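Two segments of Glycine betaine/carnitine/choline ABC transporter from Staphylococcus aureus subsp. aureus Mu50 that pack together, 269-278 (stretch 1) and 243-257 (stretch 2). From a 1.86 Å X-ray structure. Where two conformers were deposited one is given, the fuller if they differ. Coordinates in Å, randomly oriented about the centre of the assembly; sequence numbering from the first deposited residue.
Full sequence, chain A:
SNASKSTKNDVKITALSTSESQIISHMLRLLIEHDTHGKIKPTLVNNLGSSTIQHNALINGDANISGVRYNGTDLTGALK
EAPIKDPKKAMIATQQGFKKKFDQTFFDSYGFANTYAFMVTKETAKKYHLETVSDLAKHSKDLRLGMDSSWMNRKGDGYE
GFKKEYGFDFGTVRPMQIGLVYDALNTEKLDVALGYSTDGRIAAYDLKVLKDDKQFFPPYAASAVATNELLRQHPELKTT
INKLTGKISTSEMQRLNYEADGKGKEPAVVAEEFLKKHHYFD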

# COMPACT_ATOMS: atom_id res chain seq x y z
N VAL A 269 9.35 -4.37 15.87
CA VAL A 269 10.34 -5.42 15.77
C VAL A 269 10.57 -5.80 14.31
O VAL A 269 11.72 -5.99 13.88
CB VAL A 269 9.95 -6.66 16.62
CG1 VAL A 269 10.91 -7.83 16.39
CG2 VAL A 269 9.93 -6.30 18.08
N VAL A 270 9.49 -5.92 13.54
CA VAL A 270 9.63 -6.24 12.11
C VAL A 270 10.45 -5.13 11.40
O VAL A 270 11.35 -5.42 10.57
CB VAL A 270 8.24 -6.37 11.45
CG1 VAL A 270 8.35 -6.55 9.89
CG2 VAL A 270 7.40 -7.50 12.12
N ALA A 271 10.12 -3.87 11.72
CA ALA A 271 10.83 -2.72 11.12
C ALA A 271 12.33 -2.78 11.43
O ALA A 271 13.16 -2.61 10.55
CB ALA A 271 10.21 -1.35 11.59
N GLU A 272 12.68 -3.04 12.69
CA GLU A 272 14.08 -3.05 13.10
C GLU A 272 14.86 -4.21 12.49
O GLU A 272 15.99 -4.02 12.08
CB GLU A 272 14.23 -3.04 14.61
CG GLU A 272 15.65 -2.68 15.08
CD GLU A 272 15.73 -2.39 16.58
OE1 GLU A 272 14.99 -3.05 17.36
OE2 GLU A 272 16.53 -1.51 16.99
N GLU A 273 14.25 -5.40 12.43
CA GLU A 273 14.91 -6.54 11.82
C GLU A 273 15.23 -6.29 10.34
O GLU A 273 16.35 -6.62 9.88
CB GLU A 273 14.10 -7.83 12.05
CG GLU A 273 14.05 -8.22 13.51
CD GLU A 273 13.33 -9.55 13.80
OE1 GLU A 273 12.66 -10.12 12.90
OE2 GLU A 273 13.45 -10.00 14.96
N PHE A 274 14.28 -5.68 9.64
CA PHE A 274 14.46 -5.30 8.24
C PHE A 274 15.62 -4.29 8.11
O PHE A 274 16.51 -4.45 7.27
CB PHE A 274 13.16 -4.72 7.67
CG PHE A 274 13.24 -4.37 6.21
CD1 PHE A 274 13.19 -5.37 5.24
CD2 PHE A 274 13.34 -3.04 5.82
CE1 PHE A 274 13.24 -5.07 3.87
CE2 PHE A 274 13.40 -2.69 4.43
CZ PHE A 274 13.34 -3.72 3.46
N LEU A 275 15.61 -3.27 8.96
CA LEU A 275 16.66 -2.26 8.92
C LEU A 275 18.02 -2.88 9.18
O LEU A 275 18.98 -2.56 8.48
CB LEU A 275 16.42 -1.13 9.92
CG LEU A 275 15.30 -0.20 9.51
CD1 LEU A 275 14.91 0.77 10.66
CD2 LEU A 275 15.67 0.55 8.17
N LYS A 276 18.10 -3.78 10.17
CA LYS A 276 19.38 -4.41 10.48
C LYS A 276 19.86 -5.29 9.32
O LYS A 276 21.04 -5.29 8.99
CB LYS A 276 19.29 -5.24 11.78
CG LYS A 276 19.20 -4.36 13.03
CD LYS A 276 19.48 -5.19 14.28
CE LYS A 276 19.42 -4.36 15.59
NZ LYS A 276 19.83 -2.92 15.45
N LYS A 277 18.93 -5.99 8.69
CA LYS A 277 19.24 -6.87 7.55
C LYS A 277 19.88 -6.06 6.41
O LYS A 277 20.71 -6.57 5.66
CB LYS A 277 17.95 -7.53 7.05
CG LYS A 277 18.15 -8.61 6.00
CD LYS A 277 16.82 -9.12 5.43
CE LYS A 277 17.03 -9.79 4.09
NZ LYS A 277 15.73 -10.09 3.37
N HIS A 278 19.47 -4.79 6.27
CA HIS A 278 20.00 -3.94 5.23
C HIS A 278 21.00 -2.89 5.74
O HIS A 278 21.27 -1.92 5.02
CB HIS A 278 18.87 -3.31 4.41
CG HIS A 278 18.08 -4.31 3.63
ND1 HIS A 278 18.46 -4.72 2.37
CD2 HIS A 278 16.93 -4.97 3.91
CE1 HIS A 278 17.59 -5.60 1.91
NE2 HIS A 278 16.66 -5.78 2.83
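Stretch 2 243-257: KLTGKISTSEMQRLN

Phe274 is the centre of the contact. Its CA-to-CB bond points toward stretch 2, chi1 is t (-177°), and it gives up 106 Å² to the other stretch, the largest share of any residue in a contact that buries 340 Å² in all. Leu256 covers one face of the ring with CD1, while its other methyl, CD2, lies 3.9 Å from Phe274 CD1. That same CD2 is 3.7 Å from Val270 CG1, so Leu256 bridges two residues one helical turn apart on stretch 1. Val270 and Leu256 also mark the close backbone register, with their CA atoms 6.8 Å apart.

The backbone places a helix and the segment leading into it around the ring. Stretch 1 is helical from 269 to 277, and His278 is the first residue to leave helical phi/psi. Stretch 2 reaches its own helix, 250-257, through a type II beta turn from Leu244 to Lys247, closed by Lys247 N to Leu244 O at 3.1 Å; Gly246 takes the positive phi (76°) that favours glycine. Ser249 then caps the helix, its OG accepting from Glu252 N at 3.1 Å. The two helix axes cross at 133°, nearer antiparallel than parallel, and approach no closer than 11.1 Å, a gap spanned by side chains. The two register pairs agree with this sense: from Val270 to Leu275 the partner moves back from Leu256 to Leu244.

Ahead of the helix, the segment leading into it meets the CZ end of the ring. Phe274 CZ lies 4.1 Å from Ile248 CG1, in an oblique approach, and 3.5 Å from Lys247 O, which sits at the ring edge, near its plane. The apolar contact thins out at Leu275 CD2 and Leu244 CD2, 4.5 Å apart; both side chains leave the backbone sideways, but their ends come nearer.

The polar margin begins with Glu252, whose OE2 is also near the ring plane, 3.5 Å from Phe274 CE1. Its OE1 is held within stretch 2 by Arg255, in a salt bridge with NH1 at 2.9 Å and a further hydrogen bond from NE at 3.0 Å. Lys277 NZ stands 4.3 Å from Glu252 OE2, too far for a salt bridge, and no direct hydrogen bond joins the stretches. One water spans this gap: it accepts from Lys277 NZ at 2.5 Å, donates a weak bond to Glu252 OE2 at 3.1 Å, and is hydrogen-bonded to His278 NE2 at 2.8 Å.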

# COMPACT_ATOMS: atom_id res chain seq x y z
N LYS A 243 16.37 7.20 1.71
CA LYS A 243 17.09 5.94 1.80
C LYS A 243 16.14 4.76 1.56
O LYS A 243 16.57 3.71 1.11
CB LYS A 243 17.71 5.76 3.18
CG LYS A 243 19.03 6.41 3.45
CD LYS A 243 19.35 6.06 4.93
CE LYS A 243 20.81 5.93 5.16
NZ LYS A 243 21.13 5.41 6.51
N LEU A 244 14.85 4.94 1.87
CA LEU A 244 13.88 3.85 1.73
C LEU A 244 13.24 3.78 0.34
O LEU A 244 12.51 2.84 0.06
CB LEU A 244 12.80 3.93 2.82
CG LEU A 244 13.32 3.72 4.27
CD1 LEU A 244 12.18 3.76 5.28
CD2 LEU A 244 14.03 2.41 4.41
N THR A 245 13.50 4.77 -0.51
CA THR A 245 12.89 4.81 -1.84
C THR A 245 13.32 3.60 -2.69
O THR A 245 14.51 3.36 -2.88
CB THR A 245 13.28 6.13 -2.56
OG1 THR A 245 12.69 7.23 -1.84
CG2 THR A 245 12.83 6.14 -4.03
N GLY A 246 12.34 2.83 -3.21
CA GLY A 246 12.60 1.59 -3.96
C GLY A 246 12.99 0.36 -3.15
O GLY A 246 13.14 -0.73 -3.72
N LYS A 247 13.16 0.48 -1.83
CA LYS A 247 13.67 -0.64 -1.02
C LYS A 247 12.68 -1.73 -0.55
O LYS A 247 13.07 -2.74 0.10
CB LYS A 247 14.50 -0.13 0.17
CG LYS A 247 15.51 0.97 -0.15
CD LYS A 247 16.71 0.52 -1.04
CE LYS A 247 17.37 1.75 -1.73
NZ LYS A 247 18.16 2.58 -0.72
N ILE A 248 11.40 -1.52 -0.84
CA ILE A 248 10.39 -2.49 -0.47
C ILE A 248 9.53 -2.83 -1.67
O ILE A 248 8.63 -2.05 -2.05
CB ILE A 248 9.49 -1.99 0.71
CG1 ILE A 248 10.36 -1.41 1.85
CG2 ILE A 248 8.61 -3.12 1.23
CD1 ILE A 248 9.57 -0.89 3.03
N SER A 249 9.83 -3.97 -2.31
CA SER A 249 8.99 -4.41 -3.44
C SER A 249 7.63 -4.82 -2.91
O SER A 249 7.46 -4.96 -1.71
CB SER A 249 9.63 -5.59 -4.15
OG SER A 249 9.74 -6.73 -3.32
N THR A 250 6.66 -5.02 -3.79
CA THR A 250 5.37 -5.58 -3.34
C THR A 250 5.50 -6.94 -2.63
O THR A 250 4.89 -7.14 -1.56
CB THR A 250 4.37 -5.60 -4.50
OG1 THR A 250 4.24 -4.25 -4.96
CG2 THR A 250 2.99 -6.10 -4.05
N SER A 251 6.32 -7.83 -3.19
CA SER A 251 6.61 -9.15 -2.59
C SER A 251 7.21 -9.00 -1.18
O SER A 251 6.90 -9.75 -0.27
CB SER A 251 7.63 -9.90 -3.47
OG SER A 251 7.09 -10.20 -4.75
N GLU A 252 8.08 -8.01 -1.01
CA GLU A 252 8.71 -7.78 0.29
C GLU A 252 7.71 -7.23 1.31
O GLU A 252 7.73 -7.63 2.47
CB GLU A 252 9.90 -6.83 0.16
CG GLU A 252 10.74 -6.71 1.40
CD GLU A 252 11.42 -8.02 1.79
OE1 GLU A 252 11.52 -8.94 0.94
OE2 GLU A 252 11.88 -8.11 2.95
N MSE A 253 6.82 -6.34 0.88
CA MSE A 253 5.77 -5.81 1.78
C MSE A 253 4.84 -6.93 2.21
O MSE A 253 4.40 -6.93 3.36
CB MSE A 253 4.95 -4.71 1.09
CG MSE A 253 4.05 -3.86 2.07
SE MSE A 253 5.15 -2.88 3.39
CE MSE A 253 4.79 -3.95 4.99
N GLN A 254 4.52 -7.85 1.29
CA GLN A 254 3.72 -9.03 1.65
C GLN A 254 4.42 -9.81 2.75
O GLN A 254 3.79 -10.14 3.78
CB GLN A 254 3.47 -9.93 0.44
CG GLN A 254 2.53 -9.33 -0.63
CD GLN A 254 2.76 -9.98 -1.98
OE1 GLN A 254 3.57 -10.91 -2.09
NE2 GLN A 254 2.04 -9.51 -3.00
N ARG A 255 5.72 -10.06 2.57
CA ARG A 255 6.51 -10.77 3.58
C ARG A 255 6.57 -10.06 4.92
O ARG A 255 6.48 -10.70 5.97
CB ARG A 255 7.96 -11.09 3.10
CG ARG A 255 8.05 -12.28 2.12
CD ARG A 255 9.53 -12.59 1.74
NE ARG A 255 10.07 -11.56 0.86
CZ ARG A 255 9.91 -11.53 -0.47
NH1 ARG A 255 10.43 -10.55 -1.17
NH2 ARG A 255 9.20 -12.48 -1.09
N LEU A 256 6.76 -8.75 4.89
CA LEU A 256 6.83 -7.97 6.12
C LEU A 256 5.48 -8.00 6.82
O LEU A 256 5.40 -8.20 8.03
CB LEU A 256 7.26 -6.52 5.83
CG LEU A 256 8.71 -6.38 5.36
CD1 LEU A 256 8.94 -4.94 4.87
CD2 LEU A 256 9.73 -6.81 6.46
N ASN A 257 4.41 -7.81 6.05
CA ASN A 257 3.07 -7.89 6.66
C ASN A 257 2.83 -9.25 7.31
O ASN A 257 2.19 -9.34 8.37
CB ASN A 257 1.98 -7.60 5.65
CG ASN A 257 1.76 -6.11 5.45
OD1 ASN A 257 1.91 -5.31 6.41
ND2 ASN A 257 1.45 -5.72 4.23
O HOH W 1 14.93 -7.98 2.39